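Local coordinates for putative uncharacterized protein (Chaetomium thermophilum, PDB 5T8V), which probably loads cohesin onto chromatin, this chain being the HEAT-repeat C-terminal part of the loader, at residues 164-167 with 168-172; 173-177 with 178-182; 243-246 with 247-251. All blocks are in the same frame, centred on the assembly; numbering follows the deposited sequence.

Contact 1: 164-167 with 168-172; sequences DGII and MPLAE
Ile166 and Leu170, one helical turn apart, run side by side and point the same way, with CG2 of Ile166 3.4 Å from CD1 of Leu170. The branch that touches is fixed by the first torsion of Ile166: at chi1 -62° CG1 lies beside the backbone N, and CG2, on the carbonyl side, is turned to the leucine. Leu170 also brings its CB and CG close to Ile166 O, and its own N closes the turn with a bond of 2.9 Å to Ile166 O. The next bond, from Ala171 N to Ile167 O, is straighter, with 162° at the hydrogen. Both belong to helix 149-172, one of the helices of this HEAT-repeat protein, which bends here because Pro169 has no N-H to give to the turn before it. The proline ring instead sets CD 3.4 Å from Asp164 O and CG 3.4 Å from Gly165 O, and a wider pi-type turn at 164-167 accompanies the kink. Met168, bent at both chi2 and chi3, folds its thioether back and rests against Gln230 and Ile234. Ile167 faces the same neighbourhood, against Leu231, Ala200 and Phe253, while Leu170 is packed on Ile193 and Met197 of helix 190-213.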
ATOM      1  N   ASP A 164      -8.667  -7.494  52.747  1.00 39.82           N
ATOM      2  CA  ASP A 164      -7.640  -6.481  52.980  1.00 40.71           C
ATOM      3  C   ASP A 164      -6.467  -7.039  53.778  1.00 40.47           C
ATOM      4  O   ASP A 164      -5.311  -6.689  53.517  1.00 42.04           O
ATOM      5  CB  ASP A 164      -8.242  -5.279  53.710  1.00 41.25           C
ATOM      6  CG  ASP A 164      -9.098  -4.412  52.811  1.00 44.10           C
ATOM      7  OD1 ASP A 164      -8.849  -4.385  51.587  1.00 45.80           O
ATOM      8  OD2 ASP A 164     -10.017  -3.749  53.335  1.00 44.60           O
ATOM      9  N   GLY A 165      -6.739  -7.910  54.747  1.00 22.53           N
ATOM     10  CA  GLY A 165      -5.749  -8.252  55.750  1.00 22.96           C
ATOM     11  C   GLY A 165      -5.028  -9.574  55.577  1.00 22.41           C
ATOM     12  O   GLY A 165      -4.015  -9.806  56.241  1.00 23.10           O
ATOM     13  N   ILE A 166      -5.522 -10.451  54.703  1.00 23.25           N
ATOM     14  CA  ILE A 166      -4.938 -11.784  54.577  1.00 22.66           C
ATOM     15  C   ILE A 166      -4.786 -12.179  53.112  1.00 23.70           C
ATOM     16  O   ILE A 166      -3.673 -12.434  52.642  1.00 24.33           O
ATOM     17  CB  ILE A 166      -5.782 -12.818  55.347  1.00 20.49           C
ATOM     18  CG1 ILE A 166      -5.796 -12.458  56.838  1.00 21.87           C
ATOM     19  CG2 ILE A 166      -5.228 -14.225  55.132  1.00 20.13           C
ATOM     20  CD1 ILE A 166      -6.523 -13.443  57.737  1.00 21.48           C
ATOM     21  N   ILE A 167      -5.901 -12.232  52.383  1.00 34.51           N
ATOM     22  CA  ILE A 167      -5.887 -12.791  51.031  1.00 33.43           C
ATOM     23  C   ILE A 167      -4.943 -11.995  50.137  1.00 34.94           C
ATOM     24  O   ILE A 167      -4.012 -12.544  49.533  1.00 35.87           O
ATOM     25  CB  ILE A 167      -7.314 -12.829  50.455  1.00 31.57           C
ATOM     26  CG1 ILE A 167      -8.230 -13.658  51.360  1.00 30.73           C
ATOM     27  CG2 ILE A 167      -7.310 -13.419  49.053  1.00 32.14           C
ATOM     28  CD1 ILE A 167      -9.705 -13.471  51.081  1.00 30.49           C
ATOM     29  N   MET A 168      -5.167 -10.685  50.043  1.00 31.79           N
ATOM     30  CA  MET A 168      -4.339  -9.852  49.174  1.00 33.10           C
ATOM     31  C   MET A 168      -2.884  -9.819  49.622  1.00 33.85           C
ATOM     32  O   MET A 168      -2.000 -10.118  48.800  1.00 35.13           O
ATOM     33  CB  MET A 168      -4.934  -8.442  49.100  1.00 33.76           C
ATOM     34  CG  MET A 168      -6.369  -8.395  48.578  1.00 33.17           C
ATOM     35  SD  MET A 168      -6.540  -8.877  46.846  1.00 34.52           S
ATOM     36  CE  MET A 168      -5.700  -7.528  46.022  1.00 36.56           C
ATOM     37  N   PRO A 169      -2.555  -9.483  50.873  1.00 27.53           N
ATOM     38  CA  PRO A 169      -1.134  -9.462  51.258  1.00 29.73           C
ATOM     39  C   PRO A 169      -0.448 -10.810  51.124  1.00 29.86           C
ATOM     40  O   PRO A 169       0.761 -10.852  50.862  1.00 31.14           O
ATOM     41  CB  PRO A 169      -1.168  -8.982  52.717  1.00 29.12           C
ATOM     42  CG  PRO A 169      -2.565  -9.221  53.182  1.00 27.14           C
ATOM     43  CD  PRO A 169      -3.432  -9.061  51.979  1.00 26.48           C
ATOM     44  N   LEU A 170      -1.175 -11.916  51.296  1.00 30.77           N
ATOM     45  CA  LEU A 170      -0.566 -13.228  51.099  1.00 31.10           C
ATOM     46  C   LEU A 170      -0.292 -13.489  49.625  1.00 32.60           C
ATOM     47  O   LEU A 170       0.771 -14.008  49.269  1.00 34.67           O
ATOM     48  CB  LEU A 170      -1.459 -14.323  51.676  1.00 30.67           C
ATOM     49  CG  LEU A 170      -1.313 -14.591  53.177  1.00 31.91           C
ATOM     50  CD1 LEU A 170      -2.411 -15.523  53.657  1.00 31.27           C
ATOM     51  CD2 LEU A 170       0.046 -15.187  53.490  1.00 33.39           C
ATOM     52  N   ALA A 171      -1.240 -13.139  48.755  1.00 24.85           N
ATOM     53  CA  ALA A 171      -1.016 -13.307  47.324  1.00 25.85           C
ATOM     54  C   ALA A 171       0.153 -12.456  46.848  1.00 27.86           C
ATOM     55  O   ALA A 171       0.956 -12.900  46.018  1.00 29.21           O
ATOM     56  CB  ALA A 171      -2.284 -12.953  46.552  1.00 25.16           C
ATOM     57  N   GLU A 172       0.275 -11.232  47.368  1.00 49.98           N
ATOM     58  CA  GLU A 172       1.297 -10.307  46.895  1.00 53.30           C
ATOM     59  C   GLU A 172       2.665 -10.553  47.516  1.00 54.08           C
ATOM     60  O   GLU A 172       3.668 -10.081  46.970  1.00 56.77           O
ATOM     61  CB  GLU A 172       0.871  -8.865  47.179  1.00 55.50           C
ATOM     62  CG  GLU A 172      -0.423  -8.455  46.496  1.00 57.91           C
ATOM     63  CD  GLU A 172      -0.729  -6.979  46.658  1.00 60.01           C
ATOM     64  OE1 GLU A 172       0.113  -6.257  47.231  1.00 61.90           O
ATOM     65  OE2 GLU A 172      -1.811  -6.542  46.210  1.00 59.96           O
TER

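Contact 2: 173-177 with 178-182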
ATOM      1  N   LEU A 173       2.735 -11.274  48.632  1.00 39.65           N
ATOM      2  CA  LEU A 173       3.998 -11.438  49.342  1.00 40.66           C
ATOM      3  C   LEU A 173       4.985 -12.241  48.505  1.00 42.85           C
ATOM      4  O   LEU A 173       4.655 -13.317  47.996  1.00 42.39           O
ATOM      5  CB  LEU A 173       3.768 -12.131  50.682  1.00 38.42           C
ATOM      6  CG  LEU A 173       4.983 -12.140  51.609  1.00 39.30           C
ATOM      7  CD1 LEU A 173       5.207 -10.757  52.199  1.00 39.88           C
ATOM      8  CD2 LEU A 173       4.816 -13.180  52.706  1.00 38.90           C
ATOM      9  N   ARG A 174       6.203 -11.722  48.380  1.00 43.30           N
ATOM     10  CA  ARG A 174       7.264 -12.361  47.619  1.00 45.32           C
ATOM     11  C   ARG A 174       8.455 -12.644  48.525  1.00 48.00           C
ATOM     12  O   ARG A 174       8.489 -12.254  49.695  1.00 47.34           O
ATOM     13  CB  ARG A 174       7.692 -11.486  46.435  1.00 46.74           C
ATOM     14  CG  ARG A 174       6.585 -11.230  45.428  1.00 46.25           C
ATOM     15  CD  ARG A 174       6.174 -12.506  44.703  1.00 45.64           C
ATOM     16  NE  ARG A 174       5.075 -12.273  43.770  1.00 44.73           N
ATOM     17  CZ  ARG A 174       3.785 -12.328  44.093  1.00 41.84           C
ATOM     18  NH1 ARG A 174       3.411 -12.611  45.334  1.00 39.07           N
ATOM     19  NH2 ARG A 174       2.862 -12.096  43.168  1.00 41.93           N
ATOM     20  N   ASN A 175       9.442 -13.336  47.961  1.00 50.58           N
ATOM     21  CA  ASN A 175      10.627 -13.750  48.710  1.00 53.45           C
ATOM     22  C   ASN A 175      11.747 -12.733  48.500  1.00 58.24           C
ATOM     23  O   ASN A 175      12.793 -13.010  47.910  1.00 60.42           O
ATOM     24  CB  ASN A 175      11.048 -15.154  48.286  1.00 53.68           C
ATOM     25  CG  ASN A 175      11.939 -15.827  49.307  1.00 53.94           C
ATOM     26  OD1 ASN A 175      12.726 -15.173  49.989  1.00 55.07           O
ATOM     27  ND2 ASN A 175      11.814 -17.145  49.419  1.00 53.00           N
ATOM     28  N   THR A 176      11.497 -11.527  49.002  1.00 62.92           N
ATOM     29  CA  THR A 176      12.440 -10.423  48.913  1.00 66.84           C
ATOM     30  C   THR A 176      13.244 -10.322  50.202  1.00 69.87           C
ATOM     31  O   THR A 176      12.772 -10.690  51.281  1.00 68.51           O
ATOM     32  CB  THR A 176      11.708  -9.102  48.653  1.00 66.47           C
ATOM     33  OG1 THR A 176      10.813  -9.263  47.545  1.00 65.25           O
ATOM     34  CG2 THR A 176      12.694  -7.981  48.337  1.00 69.65           C
ATOM     35  N   SER A 177      14.474  -9.814  50.080  1.00 83.29           N
ATOM     36  CA  SER A 177      15.321  -9.637  51.255  1.00 86.23           C
ATOM     37  C   SER A 177      14.632  -8.795  52.321  1.00 87.90           C
ATOM     38  O   SER A 177      14.938  -8.930  53.511  1.00 88.86           O
ATOM     39  CB  SER A 177      16.648  -8.995  50.849  1.00 88.93           C
ATOM     40  OG  SER A 177      17.471  -8.768  51.980  1.00 90.22           O
ATOM     41  N   ASP A 178      13.702  -7.926  51.918  1.00 96.88           N
ATOM     42  CA  ASP A 178      12.992  -7.086  52.876  1.00 95.20           C
ATOM     43  C   ASP A 178      11.920  -7.874  53.622  1.00 90.76           C
ATOM     44  O   ASP A 178      11.683  -7.631  54.811  1.00 89.88           O
ATOM     45  CB  ASP A 178      12.372  -5.889  52.151  1.00 96.14           C
ATOM     46  CG  ASP A 178      11.926  -4.795  53.100  1.00 96.94           C
ATOM     47  OD1 ASP A 178      11.408  -5.119  54.190  1.00 96.63           O
ATOM     48  OD2 ASP A 178      12.097  -3.606  52.756  1.00 98.80           O
ATOM     49  N   THR A 179      11.269  -8.824  52.944  1.00 53.36           N
ATOM     50  CA  THR A 179      10.215  -9.639  53.541  1.00 51.39           C
ATOM     51  C   THR A 179      10.540 -11.128  53.479  1.00 47.55           C
ATOM     52  O   THR A 179       9.634 -11.963  53.555  1.00 46.30           O
ATOM     53  CB  THR A 179       8.876  -9.359  52.853  1.00 53.86           C
ATOM     54  OG1 THR A 179       8.974  -9.674  51.457  1.00 56.08           O
ATOM     55  CG2 THR A 179       8.488  -7.893  53.013  1.00 56.06           C
ATOM     56  N   GLU A 180      11.822 -11.474  53.351  1.00 74.13           N
ATOM     57  CA  GLU A 180      12.226 -12.875  53.263  1.00 71.25           C
ATOM     58  C   GLU A 180      11.730 -13.671  54.466  1.00 66.38           C
ATOM     59  O   GLU A 180      11.063 -14.706  54.318  1.00 63.79           O
ATOM     60  CB  GLU A 180      13.752 -12.944  53.154  1.00 73.28           C
ATOM     61  CG  GLU A 180      14.337 -14.339  53.061  1.00 75.10           C
ATOM     62  CD  GLU A 180      15.856 -14.332  53.078  1.00 79.24           C
ATOM     63  OE1 GLU A 180      16.460 -15.406  52.869  1.00 81.87           O
ATOM     64  OE2 GLU A 180      16.446 -13.250  53.298  1.00 80.79           O
ATOM     65  N   GLU A 181      12.043 -13.192  55.673  1.00 63.02           N
ATOM     66  CA  GLU A 181      11.741 -13.944  56.886  1.00 60.72           C
ATOM     67  C   GLU A 181      10.256 -14.272  56.976  1.00 56.72           C
ATOM     68  O   GLU A 181       9.876 -15.419  57.241  1.00 55.71           O
ATOM     69  CB  GLU A 181      12.196 -13.148  58.111  1.00 61.57           C
ATOM     70  CG  GLU A 181      12.220 -13.950  59.401  1.00 61.43           C
ATOM     71  CD  GLU A 181      12.618 -13.109  60.599  1.00 62.69           C
ATOM     72  OE1 GLU A 181      12.855 -11.895  60.421  1.00 63.37           O
ATOM     73  OE2 GLU A 181      12.691 -13.662  61.717  1.00 62.59           O
ATOM     74  N   LEU A 182       9.398 -13.273  56.761  1.00 47.44           N
ATOM     75  CA  LEU A 182       7.959 -13.510  56.818  1.00 43.22           C
ATOM     76  C   LEU A 182       7.530 -14.538  55.776  1.00 39.77           C
ATOM     77  O   LEU A 182       6.728 -15.437  56.069  1.00 37.05           O
ATOM     78  CB  LEU A 182       7.207 -12.195  56.616  1.00 43.22           C
ATOM     79  CG  LEU A 182       5.684 -12.292  56.500  1.00 41.58           C
ATOM     80  CD1 LEU A 182       5.089 -13.033  57.688  1.00 40.90           C
ATOM     81  CD2 LEU A 182       5.076 -10.905  56.379  1.00 41.90           C
TER
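This is a local turn contact in the loop that joins helix 149-172 to helix 180-187, where Leu173 reaches across to Thr179 and Leu182. The two methyls of Leu173 divide the work: CD1 lies 4.0 Å from Thr179 CB, and CD2 lies 4.0 Å from Leu182 CG. Leu173 and Thr179 run antiparallel alongside one another, whereas the two leucines meet at a slant. Thr179 holds its hydroxyl between its own N and carbonyl carbon (chi1 60°), from where OG1 gives a weak hydrogen bond of 3.2 Å to Arg174 O. Its N makes a second weak bond, to Thr176 O at 2.9 Å, so the loop is tied to the start of the helix by two modest links; Thr179 occupies the N-cap position, but its side chain makes no capping bond. Asn175, the centre of an inverse gamma turn, brings OD1 to 3.6 Å from Glu180 CG, while the carboxylate of Glu180 goes on to a salt bridge with Lys184. Arg174 turns the other way, its guanidinium bonded to Ala171 O, Leu173 O and Glu235 O. Leu173 is further enclosed by Phe183 and Leu186 of helix 180-187 and by Val244 of the loop before helix 247-267.

Contact 3: 243-246 with 247-251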
ATOM      1  N   SER A 243       5.382 -17.946  45.848  1.00 64.02           N
ATOM      2  CA  SER A 243       4.068 -17.785  46.453  1.00 60.61           C
ATOM      3  C   SER A 243       4.001 -18.613  47.727  1.00 58.67           C
ATOM      4  O   SER A 243       4.472 -19.753  47.759  1.00 58.90           O
ATOM      5  CB  SER A 243       2.962 -18.220  45.494  1.00 59.28           C
ATOM      6  OG  SER A 243       3.119 -19.581  45.132  1.00 60.70           O
ATOM      7  N   VAL A 244       3.411 -18.034  48.774  1.00 52.13           N
ATOM      8  CA  VAL A 244       3.314 -18.729  50.055  1.00 50.78           C
ATOM      9  C   VAL A 244       2.562 -20.043  49.889  1.00 48.33           C
ATOM     10  O   VAL A 244       2.979 -21.089  50.402  1.00 48.87           O
ATOM     11  CB  VAL A 244       2.645 -17.826  51.107  1.00 50.86           C
ATOM     12  CG1 VAL A 244       2.501 -18.557  52.435  1.00 51.76           C
ATOM     13  CG2 VAL A 244       3.447 -16.545  51.294  1.00 53.16           C
ATOM     14  N   ILE A 245       1.437 -20.009  49.175  1.00 36.45           N
ATOM     15  CA  ILE A 245       0.615 -21.187  48.937  1.00 35.20           C
ATOM     16  C   ILE A 245       0.413 -21.345  47.436  1.00 34.37           C
ATOM     17  O   ILE A 245       0.817 -20.499  46.637  1.00 34.60           O
ATOM     18  CB  ILE A 245      -0.743 -21.114  49.668  1.00 33.52           C
ATOM     19  CG1 ILE A 245      -1.531 -19.881  49.220  1.00 32.13           C
ATOM     20  CG2 ILE A 245      -0.523 -21.093  51.175  1.00 34.52           C
ATOM     21  CD1 ILE A 245      -2.931 -19.796  49.801  1.00 30.58           C
ATOM     22  N   GLU A 246      -0.224 -22.452  47.061  1.00 55.95           N
ATOM     23  CA  GLU A 246      -0.475 -22.732  45.654  1.00 57.57           C
ATOM     24  C   GLU A 246      -1.276 -21.606  45.017  1.00 54.82           C
ATOM     25  O   GLU A 246      -2.328 -21.205  45.522  1.00 53.37           O
ATOM     26  CB  GLU A 246      -1.215 -24.061  45.505  1.00 60.32           C
ATOM     27  CG  GLU A 246      -0.351 -25.278  45.792  1.00 65.24           C
ATOM     28  CD  GLU A 246      -1.117 -26.581  45.675  1.00 67.01           C
ATOM     29  OE1 GLU A 246      -2.352 -26.532  45.488  1.00 67.32           O
ATOM     30  OE2 GLU A 246      -0.484 -27.655  45.770  1.00 68.81           O
ATOM     31  N   THR A 247      -0.766 -21.099  43.893  1.00 46.17           N
ATOM     32  CA  THR A 247      -1.422 -20.004  43.186  1.00 44.46           C
ATOM     33  C   THR A 247      -2.868 -20.332  42.830  1.00 43.66           C
ATOM     34  O   THR A 247      -3.722 -19.434  42.796  1.00 43.80           O
ATOM     35  CB  THR A 247      -0.625 -19.675  41.924  1.00 44.29           C
ATOM     36  OG1 THR A 247      -0.371 -20.879  41.191  1.00 44.52           O
ATOM     37  CG2 THR A 247       0.707 -19.023  42.284  1.00 45.37           C
ATOM     38  N   GLN A 248      -3.164 -21.606  42.555  1.00 55.68           N
ATOM     39  CA  GLN A 248      -4.513 -21.983  42.146  1.00 54.31           C
ATOM     40  C   GLN A 248      -5.554 -21.587  43.185  1.00 52.40           C
ATOM     41  O   GLN A 248      -6.695 -21.275  42.829  1.00 52.36           O
ATOM     42  CB  GLN A 248      -4.580 -23.486  41.879  1.00 57.14           C
ATOM     43  CG  GLN A 248      -3.723 -23.941  40.706  1.00 61.52           C
ATOM     44  CD  GLN A 248      -4.096 -25.326  40.210  1.00 63.65           C
ATOM     45  OE1 GLN A 248      -5.157 -25.855  40.547  1.00 62.93           O
ATOM     46  NE2 GLN A 248      -3.224 -25.921  39.406  1.00 66.07           N
ATOM     47  N   LYS A 249      -5.192 -21.600  44.467  1.00 37.24           N
ATOM     48  CA  LYS A 249      -6.120 -21.169  45.507  1.00 35.85           C
ATOM     49  C   LYS A 249      -6.553 -19.722  45.271  1.00 34.10           C
ATOM     50  O   LYS A 249      -7.755 -19.400  45.255  1.00 33.02           O
ATOM     51  CB  LYS A 249      -5.450 -21.344  46.875  1.00 38.30           C
ATOM     52  CG  LYS A 249      -6.394 -21.444  48.060  1.00 39.65           C
ATOM     53  CD  LYS A 249      -7.246 -22.713  48.015  1.00 40.54           C
ATOM     54  CE  LYS A 249      -8.281 -22.717  49.125  1.00 40.63           C
ATOM     55  NZ  LYS A 249      -9.236 -23.853  49.002  1.00 40.13           N
ATOM     56  N   PHE A 250      -5.578 -18.841  45.042  1.00 27.81           N
ATOM     57  CA  PHE A 250      -5.893 -17.454  44.728  1.00 26.60           C
ATOM     58  C   PHE A 250      -6.711 -17.357  43.445  1.00 25.81           C
ATOM     59  O   PHE A 250      -7.635 -16.538  43.351  1.00 25.62           O
ATOM     60  CB  PHE A 250      -4.606 -16.636  44.614  1.00 27.32           C
ATOM     61  CG  PHE A 250      -3.811 -16.577  45.889  1.00 28.77           C
ATOM     62  CD1 PHE A 250      -4.334 -15.973  47.020  1.00 28.70           C
ATOM     63  CD2 PHE A 250      -2.537 -17.114  45.953  1.00 30.36           C
ATOM     64  CE1 PHE A 250      -3.604 -15.912  48.192  1.00 30.14           C
ATOM     65  CE2 PHE A 250      -1.803 -17.054  47.125  1.00 31.81           C
ATOM     66  CZ  PHE A 250      -2.338 -16.451  48.244  1.00 31.68           C
ATOM     67  N   ASP A 251      -6.391 -18.185  42.443  1.00 30.09           N
ATOM     68  CA  ASP A 251      -7.249 -18.243  41.264  1.00 29.46           C
ATOM     69  C   ASP A 251      -8.695 -18.500  41.668  1.00 27.35           C
ATOM     70  O   ASP A 251      -9.621 -17.856  41.159  1.00 27.25           O
ATOM     71  CB  ASP A 251      -6.771 -19.326  40.295  1.00 31.56           C
ATOM     72  CG  ASP A 251      -5.435 -18.996  39.653  1.00 34.24           C
ATOM     73  OD1 ASP A 251      -4.952 -17.854  39.818  1.00 35.08           O
ATOM     74  OD2 ASP A 251      -4.876 -19.880  38.970  1.00 35.43           O
TER
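With chi1 at 59°, Ile245 carries CG1 between its backbone N and carbonyl carbon, and Phe250, at chi1 -62°, swings its ring back to meet it. The two side chains are set roughly perpendicular: CG1 of Ile245 is 3.5 Å from CE2 of Phe250, and CD1 of Ile245 lies 3.7 Å from CZ of the same ring, an oblique approach. Ile245 and Phe250 also share Met197 of helix 190-213 as a neighbour. The same isoleucine's carbonyl O accepts a bond of 2.9 Å from Ser243 OG, which comes from above the carbonyl plane and fastens the loop on itself. CB and OG of that serine also brush CG2 of Thr247, whose hydroxyl has a weak bond to Glu240. Glu246 O takes the N-H of Lys249 at 3.1 Å, again from above the carbonyl plane, while Lys249 CB lies 3.4 Å from this oxygen. Past CB the lysine is bent at chi2 and leads away, ending in a bond from NZ to Thr198 OG1. The loop thus folds Ile245 back onto Phe250 near the start of the following helix and joins two successive helices, 218-232 and 247-267, of a HEAT-repeat protein.

In the fold
The three contacts lie on the same side of the chain's centre, their own centres about 50 to 54 Å from it. Contact 1 runs directly into contact 2 along the sequence, their centres about 14 Å apart, so the end of helix 149-172 and the loop to helix 180-187 form one continuous path. Contact 3 comes later in the chain but folds back beside contact 1, at about 11 Å between centres. There the ring of Phe250 packs on the helix backbone, its CZ 3.5 Å from Ala171 N and its CE1 3.6 Å from Ile167 O. Contacts 2 and 3, centres about 16 Å apart, meet through Leu173 CD2 and Val244 CG2 at 3.9 Å.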